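Local coordinates for protein putative TetR family transcriptional regulator (Streptomyces coelicolor A3, PDB 3BQY) that probably binds DNA at cis-regulatory sites as a dimeric TetR-family repressor that regulates transcription, at residues A65-T68 / G69-D72; H91-G94 / A95-F98; Y134-A137 / N138-G142; V141-T144 / L145-A149. All coordinates share one frame; numbering follows the deposited sequence.

Contact 1. Residues A65-T68 / G69-D72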
loop_
_atom_site.group_PDB
_atom_site.type_symbol
_atom_site.label_atom_id
_atom_site.label_comp_id
_atom_site.label_asym_id
_atom_site.label_seq_id
_atom_site.Cartn_x
_atom_site.Cartn_y
_atom_site.Cartn_z
ATOM N N ALA A 65 -1.429 20.942 -7.201
ATOM C CA ALA A 65 -2.057 21.765 -6.168
ATOM C C ALA A 65 -2.407 23.168 -6.689
ATOM O O ALA A 65 -3.326 23.826 -6.181
ATOM C CB ALA A 65 -1.136 21.863 -4.974
ATOM N N GLY A 66 -1.671 23.626 -7.703
ATOM C CA GLY A 66 -1.852 24.965 -8.264
ATOM C C GLY A 66 -1.463 25.985 -7.218
ATOM O O GLY A 66 -0.670 25.691 -6.323
ATOM N N ALA A 67 -2.023 27.189 -7.339
ATOM C CA ALA A 67 -1.771 28.268 -6.393
ATOM C C ALA A 67 -2.842 28.285 -5.315
ATOM O O ALA A 67 -3.928 27.724 -5.498
ATOM C CB ALA A 67 -1.740 29.635 -7.143
ATOM N N THR A 68 -2.546 28.929 -4.187
ATOM C CA THR A 68 -3.560 29.193 -3.175
ATOM C C THR A 68 -4.754 29.879 -3.861
ATOM O O THR A 68 -4.579 30.732 -4.744
ATOM C CB THR A 68 -2.999 30.091 -2.071
ATOM O OG1 THR A 68 -1.857 29.454 -1.491
ATOM C CG2 THR A 68 -4.020 30.367 -0.986
ATOM N N GLY A 69 -5.957 29.480 -3.470
ATOM C CA GLY A 69 -7.167 30.001 -4.096
ATOM C C GLY A 69 -7.707 29.166 -5.236
ATOM O O GLY A 69 -8.875 29.330 -5.595
ATOM N N ASP A 70 -6.869 28.289 -5.808
ATOM C CA ASP A 70 -7.277 27.359 -6.861
ATOM C C ASP A 70 -8.071 26.210 -6.232
ATOM O O ASP A 70 -7.621 25.056 -6.271
ATOM C CB ASP A 70 -6.035 26.801 -7.593
ATOM C CG ASP A 70 -5.249 27.872 -8.371
ATOM O OD1 ASP A 70 -5.592 29.065 -8.276
ATOM O OD2 ASP A 70 -4.277 27.521 -9.087
ATOM N N GLY A 71 -9.236 26.518 -5.667
ATOM C CA GLY A 71 -9.949 25.579 -4.820
ATOM C C GLY A 71 -9.516 25.815 -3.367
ATOM O O GLY A 71 -8.473 26.427 -3.103
ATOM N N ASP A 72 -10.317 25.341 -2.422
ATOM C CA ASP A 72 -9.987 25.436 -0.999
ATOM C C ASP A 72 -8.911 24.376 -0.669
ATOM O O ASP A 72 -8.515 23.606 -1.543
ATOM C CB ASP A 72 -11.255 25.206 -0.170
ATOM C CG ASP A 72 -11.629 23.721 -0.085
ATOM O OD1 ASP A 72 -11.515 23.029 -1.105
ATOM O OD2 ASP A 72 -11.947 23.230 1.022
#

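Contact 2. Residues H91-G94 / A95-F98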
loop_
_atom_site.group_PDB
_atom_site.type_symbol
_atom_site.label_atom_id
_atom_site.label_comp_id
_atom_site.label_asym_id
_atom_site.label_seq_id
_atom_site.Cartn_x
_atom_site.Cartn_y
_atom_site.Cartn_z
ATOM N N HIS A 91 1.755 3.814 -15.453
ATOM C CA HIS A 91 2.756 2.758 -15.725
ATOM C C HIS A 91 2.321 1.464 -15.101
ATOM O O HIS A 91 1.895 1.435 -13.934
ATOM C CB HIS A 91 4.122 3.176 -15.156
ATOM C CG HIS A 91 4.555 4.533 -15.611
ATOM N ND1 HIS A 91 5.231 4.736 -16.788
ATOM C CD2 HIS A 91 4.336 5.760 -15.086
ATOM C CE1 HIS A 91 5.440 6.027 -16.958
ATOM N NE2 HIS A 91 4.911 6.670 -15.933
ATOM N N ARG A 92 2.447 0.378 -15.861
ATOM C CA ARG A 92 2.183 -0.945 -15.355
ATOM C C ARG A 92 3.053 -1.206 -14.122
ATOM O O ARG A 92 4.252 -0.928 -14.151
ATOM C CB ARG A 92 2.537 -1.961 -16.441
ATOM C CG ARG A 92 2.133 -3.360 -16.109
ATOM C CD ARG A 92 2.417 -4.233 -17.327
ATOM N NE ARG A 92 2.302 -5.633 -16.959
ATOM C CZ ARG A 92 2.359 -6.646 -17.826
ATOM N NH1 ARG A 92 2.516 -6.421 -19.122
ATOM N NH2 ARG A 92 2.242 -7.880 -17.377
ATOM N N ASP A 93 2.455 -1.716 -13.053
ATOM C CA ASP A 93 3.148 -1.918 -11.775
ATOM C C ASP A 93 3.790 -0.633 -11.208
ATOM O O ASP A 93 4.730 -0.706 -10.427
ATOM C CB ASP A 93 4.225 -3.001 -11.908
ATOM C CG ASP A 93 3.650 -4.348 -12.285
ATOM O OD1 ASP A 93 2.549 -4.676 -11.781
ATOM O OD2 ASP A 93 4.310 -5.072 -13.073
ATOM N N GLY A 94 3.273 0.530 -11.581
ATOM C CA GLY A 94 3.869 1.796 -11.140
ATOM C C GLY A 94 3.855 1.984 -9.623
ATOM O O GLY A 94 4.820 2.483 -9.041
ATOM N N ALA A 95 2.757 1.620 -8.970
ATOM C CA ALA A 95 2.696 1.753 -7.496
ATOM C C ALA A 95 3.752 0.881 -6.786
ATOM O O ALA A 95 4.327 1.290 -5.783
ATOM C CB ALA A 95 1.268 1.445 -6.979
ATOM N N ARG A 96 3.995 -0.321 -7.301
ATOM C CA ARG A 96 5.037 -1.213 -6.760
ATOM C C ARG A 96 6.401 -0.571 -6.881
ATOM O O ARG A 96 7.218 -0.640 -5.956
ATOM C CB ARG A 96 5.046 -2.565 -7.494
ATOM C CG ARG A 96 3.855 -3.447 -7.121
ATOM C CD ARG A 96 3.822 -4.780 -7.895
ATOM N NE ARG A 96 5.049 -5.554 -7.732
ATOM C CZ ARG A 96 5.419 -6.532 -8.560
ATOM N NH1 ARG A 96 4.660 -6.853 -9.600
ATOM N NH2 ARG A 96 6.556 -7.176 -8.358
ATOM N N VAL A 97 6.666 0.060 -8.032
ATOM C CA VAL A 97 7.948 0.726 -8.223
ATOM C C VAL A 97 8.092 1.896 -7.234
ATOM O O VAL A 97 9.135 2.056 -6.597
ATOM C CB VAL A 97 8.135 1.213 -9.686
ATOM C CG1 VAL A 97 9.453 1.989 -9.855
ATOM C CG2 VAL A 97 8.076 0.010 -10.695
ATOM N N PHE A 98 7.063 2.730 -7.141
ATOM C CA PHE A 98 7.091 3.879 -6.226
ATOM C C PHE A 98 7.198 3.441 -4.754
ATOM O O PHE A 98 8.048 3.957 -4.018
ATOM C CB PHE A 98 5.834 4.729 -6.439
ATOM C CG PHE A 98 5.814 6.001 -5.637
ATOM C CD1 PHE A 98 6.613 7.076 -6.003
ATOM C CD2 PHE A 98 5.002 6.103 -4.485
ATOM C CE1 PHE A 98 6.612 8.271 -5.255
ATOM C CE2 PHE A 98 4.982 7.290 -3.745
ATOM C CZ PHE A 98 5.799 8.365 -4.123
HETATM O O HOH W 1 5.107 -7.761 -12.577
#

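Contact 3. Residues Y134-A137 / N138-G142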
loop_
_atom_site.group_PDB
_atom_site.type_symbol
_atom_site.label_atom_id
_atom_site.label_comp_id
_atom_site.label_asym_id
_atom_site.label_seq_id
_atom_site.Cartn_x
_atom_site.Cartn_y
_atom_site.Cartn_z
ATOM N N TYR A 134 1.362 11.501 5.533
ATOM C CA TYR A 134 1.520 10.045 5.556
ATOM C C TYR A 134 0.181 9.334 5.338
ATOM O O TYR A 134 0.112 8.354 4.609
ATOM C CB TYR A 134 2.152 9.557 6.878
ATOM C CG TYR A 134 3.646 9.817 6.879
ATOM C CD1 TYR A 134 4.523 8.965 6.208
ATOM C CD2 TYR A 134 4.167 10.949 7.462
ATOM C CE1 TYR A 134 5.915 9.224 6.170
ATOM C CE2 TYR A 134 5.551 11.215 7.422
ATOM C CZ TYR A 134 6.407 10.353 6.777
ATOM O OH TYR A 134 7.766 10.639 6.755
ATOM N N SER A 135 -0.878 9.839 5.944
ATOM C CA SER A 135 -2.189 9.158 5.805
ATOM C C SER A 135 -2.633 9.187 4.341
ATOM O O SER A 135 -3.058 8.164 3.786
ATOM C CB SER A 135 -3.272 9.815 6.659
ATOM O OG SER A 135 -2.886 9.893 8.025
ATOM N N VAL A 136 -2.544 10.358 3.716
ATOM C CA VAL A 136 -3.013 10.517 2.333
ATOM C C VAL A 136 -2.116 9.735 1.364
ATOM O O VAL A 136 -2.613 9.026 0.457
ATOM C CB VAL A 136 -3.042 12.022 1.909
ATOM C CG1 VAL A 136 -3.314 12.137 0.426
ATOM C CG2 VAL A 136 -4.104 12.788 2.719
ATOM N N ALA A 137 -0.799 9.866 1.548
ATOM C CA ALA A 137 0.149 9.174 0.659
ATOM C C ALA A 137 0.035 7.673 0.829
ATOM O O ALA A 137 0.029 6.959 -0.157
ATOM C CB ALA A 137 1.578 9.614 0.920
ATOM N N ASN A 138 -0.031 7.185 2.075
ATOM C CA ASN A 138 -0.106 5.740 2.294
ATOM C C ASN A 138 -1.428 5.157 1.831
ATOM O O ASN A 138 -1.467 4.053 1.275
ATOM C CB ASN A 138 0.178 5.373 3.743
ATOM C CG ASN A 138 1.657 5.581 4.108
ATOM O OD1 ASN A 138 2.516 5.643 3.225
ATOM N ND2 ASN A 138 1.941 5.716 5.384
ATOM N N PHE A 139 -2.513 5.889 2.034
ATOM C CA PHE A 139 -3.787 5.417 1.446
ATOM C C PHE A 139 -3.695 5.388 -0.105
ATOM O O PHE A 139 -4.120 4.427 -0.755
ATOM C CB PHE A 139 -4.953 6.323 1.843
ATOM C CG PHE A 139 -6.164 6.107 0.981
ATOM C CD1 PHE A 139 -6.890 4.900 1.073
ATOM C CD2 PHE A 139 -6.529 7.058 0.014
ATOM C CE1 PHE A 139 -7.984 4.653 0.232
ATOM C CE2 PHE A 139 -7.636 6.828 -0.824
ATOM C CZ PHE A 139 -8.358 5.623 -0.727
ATOM N N THR A 140 -3.168 6.457 -0.697
ATOM C CA THR A 140 -3.093 6.518 -2.149
ATOM C C THR A 140 -2.246 5.363 -2.713
ATOM O O THR A 140 -2.636 4.730 -3.696
ATOM C CB THR A 140 -2.522 7.875 -2.630
ATOM O OG1 THR A 140 -3.365 8.923 -2.142
ATOM C CG2 THR A 140 -2.458 7.937 -4.171
ATOM N N VAL A 141 -1.076 5.131 -2.119
ATOM C CA VAL A 141 -0.206 4.041 -2.561
ATOM C C VAL A 141 -0.879 2.671 -2.357
ATOM O O VAL A 141 -0.892 1.847 -3.265
ATOM C CB VAL A 141 1.177 4.098 -1.854
ATOM C CG1 VAL A 141 1.995 2.797 -2.113
ATOM C CG2 VAL A 141 1.968 5.348 -2.314
ATOM N N GLY A 142 -1.436 2.428 -1.164
ATOM C CA GLY A 142 -2.123 1.158 -0.879
ATOM C C GLY A 142 -3.266 0.922 -1.856
ATOM O O GLY A 142 -3.424 -0.172 -2.398
#

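Contact 4. Residues V141-T144 / L145-A149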
loop_
_atom_site.group_PDB
_atom_site.type_symbol
_atom_site.label_atom_id
_atom_site.label_comp_id
_atom_site.label_asym_id
_atom_site.label_seq_id
_atom_site.Cartn_x
_atom_site.Cartn_y
_atom_site.Cartn_z
ATOM N N VAL A 141 -1.076 5.131 -2.119
ATOM C CA VAL A 141 -0.206 4.041 -2.561
ATOM C C VAL A 141 -0.879 2.671 -2.357
ATOM O O VAL A 141 -0.892 1.847 -3.265
ATOM C CB VAL A 141 1.177 4.098 -1.854
ATOM C CG1 VAL A 141 1.995 2.797 -2.113
ATOM C CG2 VAL A 141 1.968 5.348 -2.314
ATOM N N GLY A 142 -1.436 2.428 -1.164
ATOM C CA GLY A 142 -2.123 1.158 -0.879
ATOM C C GLY A 142 -3.266 0.922 -1.856
ATOM O O GLY A 142 -3.424 -0.172 -2.398
ATOM N N HIS A 143 -4.063 1.966 -2.092
ATOM C CA HIS A 143 -5.186 1.849 -3.033
ATOM C C HIS A 143 -4.699 1.514 -4.453
ATOM O O HIS A 143 -5.254 0.633 -5.142
ATOM C CB HIS A 143 -5.983 3.166 -3.117
ATOM C CG HIS A 143 -6.860 3.219 -4.323
ATOM N ND1 HIS A 143 -8.157 2.752 -4.319
ATOM C CD2 HIS A 143 -6.597 3.597 -5.601
ATOM C CE1 HIS A 143 -8.670 2.874 -5.534
ATOM N NE2 HIS A 143 -7.741 3.373 -6.334
ATOM N N THR A 144 -3.669 2.228 -4.906
ATOM C CA THR A 144 -3.191 2.077 -6.288
ATOM C C THR A 144 -2.492 0.714 -6.476
ATOM O O THR A 144 -2.660 0.044 -7.505
ATOM C CB THR A 144 -2.283 3.271 -6.686
ATOM O OG1 THR A 144 -2.987 4.496 -6.384
ATOM C CG2 THR A 144 -2.011 3.241 -8.222
ATOM N N LEU A 145 -1.741 0.286 -5.470
ATOM C CA LEU A 145 -1.148 -1.060 -5.488
ATOM C C LEU A 145 -2.196 -2.125 -5.694
ATOM O O LEU A 145 -2.041 -3.041 -6.528
ATOM C CB LEU A 145 -0.446 -1.350 -4.158
ATOM C CG LEU A 145 0.956 -0.837 -3.926
ATOM C CD1 LEU A 145 1.251 -0.996 -2.458
ATOM C CD2 LEU A 145 1.948 -1.663 -4.760
ATOM N N GLU A 146 -3.272 -2.028 -4.922
ATOM C CA GLU A 146 -4.340 -3.025 -5.016
ATOM C C GLU A 146 -5.163 -2.915 -6.298
ATOM O O GLU A 146 -5.564 -3.928 -6.868
ATOM C CB GLU A 146 -5.203 -3.025 -3.756
ATOM C CG GLU A 146 -4.344 -3.260 -2.454
ATOM C CD GLU A 146 -3.708 -4.684 -2.314
ATOM O OE1 GLU A 146 -3.390 -5.361 -3.331
ATOM O OE2 GLU A 146 -3.523 -5.122 -1.151
ATOM N N GLU A 147 -5.370 -1.691 -6.785
ATOM C CA GLU A 147 -6.016 -1.493 -8.094
ATOM C C GLU A 147 -5.182 -2.137 -9.202
ATOM O O GLU A 147 -5.720 -2.863 -10.069
ATOM C CB GLU A 147 -6.218 0.005 -8.392
ATOM C CG GLU A 147 -6.676 0.245 -9.840
ATOM C CD GLU A 147 -7.102 1.688 -10.122
ATOM O OE1 GLU A 147 -7.120 2.529 -9.204
ATOM O OE2 GLU A 147 -7.440 1.954 -11.288
ATOM N N GLN A 148 -3.865 -1.904 -9.180
ATOM C CA GLN A 148 -2.995 -2.486 -10.210
ATOM C C GLN A 148 -2.870 -4.011 -10.117
ATOM O O GLN A 148 -2.808 -4.700 -11.151
ATOM C CB GLN A 148 -1.633 -1.789 -10.264
ATOM C CG GLN A 148 -1.798 -0.380 -10.845
ATOM C CD GLN A 148 -0.519 0.399 -10.913
ATOM O OE1 GLN A 148 0.254 0.423 -9.954
ATOM N NE2 GLN A 148 -0.304 1.085 -12.036
ATOM N N ALA A 149 -2.855 -4.535 -8.901
ATOM C CA ALA A 149 -2.860 -5.987 -8.694
ATOM C C ALA A 149 -4.085 -6.642 -9.342
ATOM O O ALA A 149 -3.985 -7.748 -9.900
ATOM C CB ALA A 149 -2.798 -6.319 -7.217
#

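Contact 1. Residues A65-T68 / G69-D72
Asp70 folds its carboxylate back against the backbone N of Ala67. In one of two conformers, Asp70 OD2 lies 2.9 Å from Ala67 N, and the N-H points at it at 159°. The amide reaches this oxygen from well above the carboxylate plane, 71° out of it. Asp70 CG sits beside its own backbone N and anti to its carbonyl carbon (chi1 -65°), which carries the carboxylate back toward Ala67. There Ala67 CB, 3.8 Å from Asp70 OD2, flanks the same oxygen. The existence of a second conformer makes this side-chain bond doubtful as a permanent feature. The backbone bond that closes the loop does not depend on it: Asp70 N donates to Ala67 O at 3.0 Å. This is the i to i+3 bond of a type II beta turn running from Ala67 to Asp70, with Thr68 and Gly69 at its corners. Gly69, at positive phi, suits the second corner, since a CB there would run into Thr68 O. Asp70 then centres an inverse gamma turn, marked by a weak bond of 2.8 Å from Gly71 N to Gly69 O. Thr68 CB and CG2 both lie 3.3 Å from Gly69 N, the next residue, a closeness set largely by the chain itself. The loop leads directly into helix 73-89, where Asp72 is the N-cap residue: OD1 accepts from Glu75 N while OD2 meets Ser74 OG. Arg76 and Arg79 of that helix reach back to the carbonyls of Ala65, Gly66 and Asp70.

Contact 2. Residues H91-G94 / A95-F98
Asp93 and Arg96 lie side by side and point the same way, but their charged ends meet only loosely. Asp93 OD1 is 3.7 Å from Arg96 NH1, a long salt bridge, with carboxylate and guanidinium planes 61° apart. A water closes the gap, donating to Asp93 OD2 at 2.8 Å and accepting weakly from Arg96 NH1. The bend at chi3 of Arg96 (56°) turns its guanidinium back toward the aspartate. Both groups have stronger partners elsewhere: Asp93 OD2 accepts from Leu20 N, and Arg96 NH2 pairs with Asp21. Were Asp93 replaced by an alanine, Leu20 N and the bridging water would probably lose their acceptor. Among backbone bonds, Val97 N reaches Asp93 O at 3.2 Å and Phe98 N reaches Gly94 O at 2.9 Å, the first turn of the helix. Van der Waals contact adds little: the methyl Val97 CG2 lies 3.4 Å from the carbonyl oxygen Asp93 O. Gly94 N returns to His91 O at 2.9 Å, closing a type II beta turn with Asp93 at positive phi (56°). The whole is a tight turn running straight into helix 94-99, with Asp93 in the N-cap position though its side chain makes no capping bond.

Contact 3. Residues Y134-A137 / N138-G142
Thr140 grips the carbonyl of Val136 twice, and this is the tight end of the contact. Thr140 OG1 donates to Val136 O at 2.7 Å, and Thr140 N reaches the same oxygen at 2.9 Å, the two donors arriving from opposite faces of the carbonyl plane. With OG1 anti to the carbonyl carbon (chi1 -59°), the hydroxyl is carried back along the helix to that oxygen four residues earlier, a common way for a buried threonine to satisfy itself within its own helix. Val136 runs alongside, its CG1 4.1 Å from Thr140 OG1. Regular i to i+4 backbone bonds continue on the other sides, such as Val141 N to Ala137 O at 2.9 Å. Packing is looser between Tyr134, which is partly exposed, and Asn138. Asn138 ND2 lies at the edge of the Tyr134 ring, near its plane, 4.1 Å from Tyr134 CB. That nitrogen is also 3.3 Å from Tyr134 O, but at an angle too poor for a hydrogen bond. The phenol has its polar partner outside, Tyr134 OH bonding Leu159 O of the second subunit, while Asn138 packs on Glu146 of that subunit. On helix 126-151 the Tyr134 and Asn138 side faces the second subunit, whereas Val136 and Thr140 rest on Ala81 of helix 73-89, Phe139 on Leu199 of helix 188-206 and Val141 on Phe98 of helix 94-99.

Contact 4. Residues V141-T144 / L145-A149
Gln148 lies side by side with Thr144, one helical turn earlier, the two pointing the same way. Its CB is 3.5 Å from Thr144 O and its CG equally near that oxygen. From CG the chain runs extended (chi2 179°), bringing Gln148 CD within 4.2 Å of Thr144 CG2 and OE1 within 4.0 Å of the same methyl. Beyond the methyl the amide leaves the helix, OE1 accepting from Ala95 N and NE2 donating to Leu88 O. With a leucine here, Ala95 N and Leu88 O would probably lose these partners, and the tie between three helices would weaken. The helix, 126-151, belongs to the C-terminal domain, where in TetR-family proteins such helices build the dimer interface; here Leu145 meets Leu145 of the second subunit. On its own side Leu145 CD1 packs against Val141 CG1 at 3.9 Å, these two chains also running alongside each other. Another face carries His143 and Glu147. His143 NE2 donates to Glu147 OE1 at 3.1 Å, a weak bond bent to 134°, with ring and carboxylate planes 83° apart. Glu147 OE1 has a firmer mate in Arg85, with which it forms a salt bridge, and the His143 ring also meets that of Phe192. Thr144 OG1 sits in the plane of the His143 ring, at its edge, and is hydrogen-bonded to Thr140 O.

The four contacts follow one another along the chain, the last two overlapping at Val141 and Gly142 on helix 126-151. Contact 1 stands apart at the surface, before helix 73-89, its centre about 28 Å from that of contact 2 and 21 Å from that of contact 3. The other three cluster inside: contact 2 lies about 9 Å from contact 4, centre to centre, and 14 Å from contact 3. Helix 94-99 joins this group. Phe98 CD2 packs on Val141 CG2 at 3.8 Å, and Arg96 CG meets Leu145 CD2 at 3.5 Å. Contact 2 thus links residues near the predicted DNA-binding part to the helix that touches the second subunit.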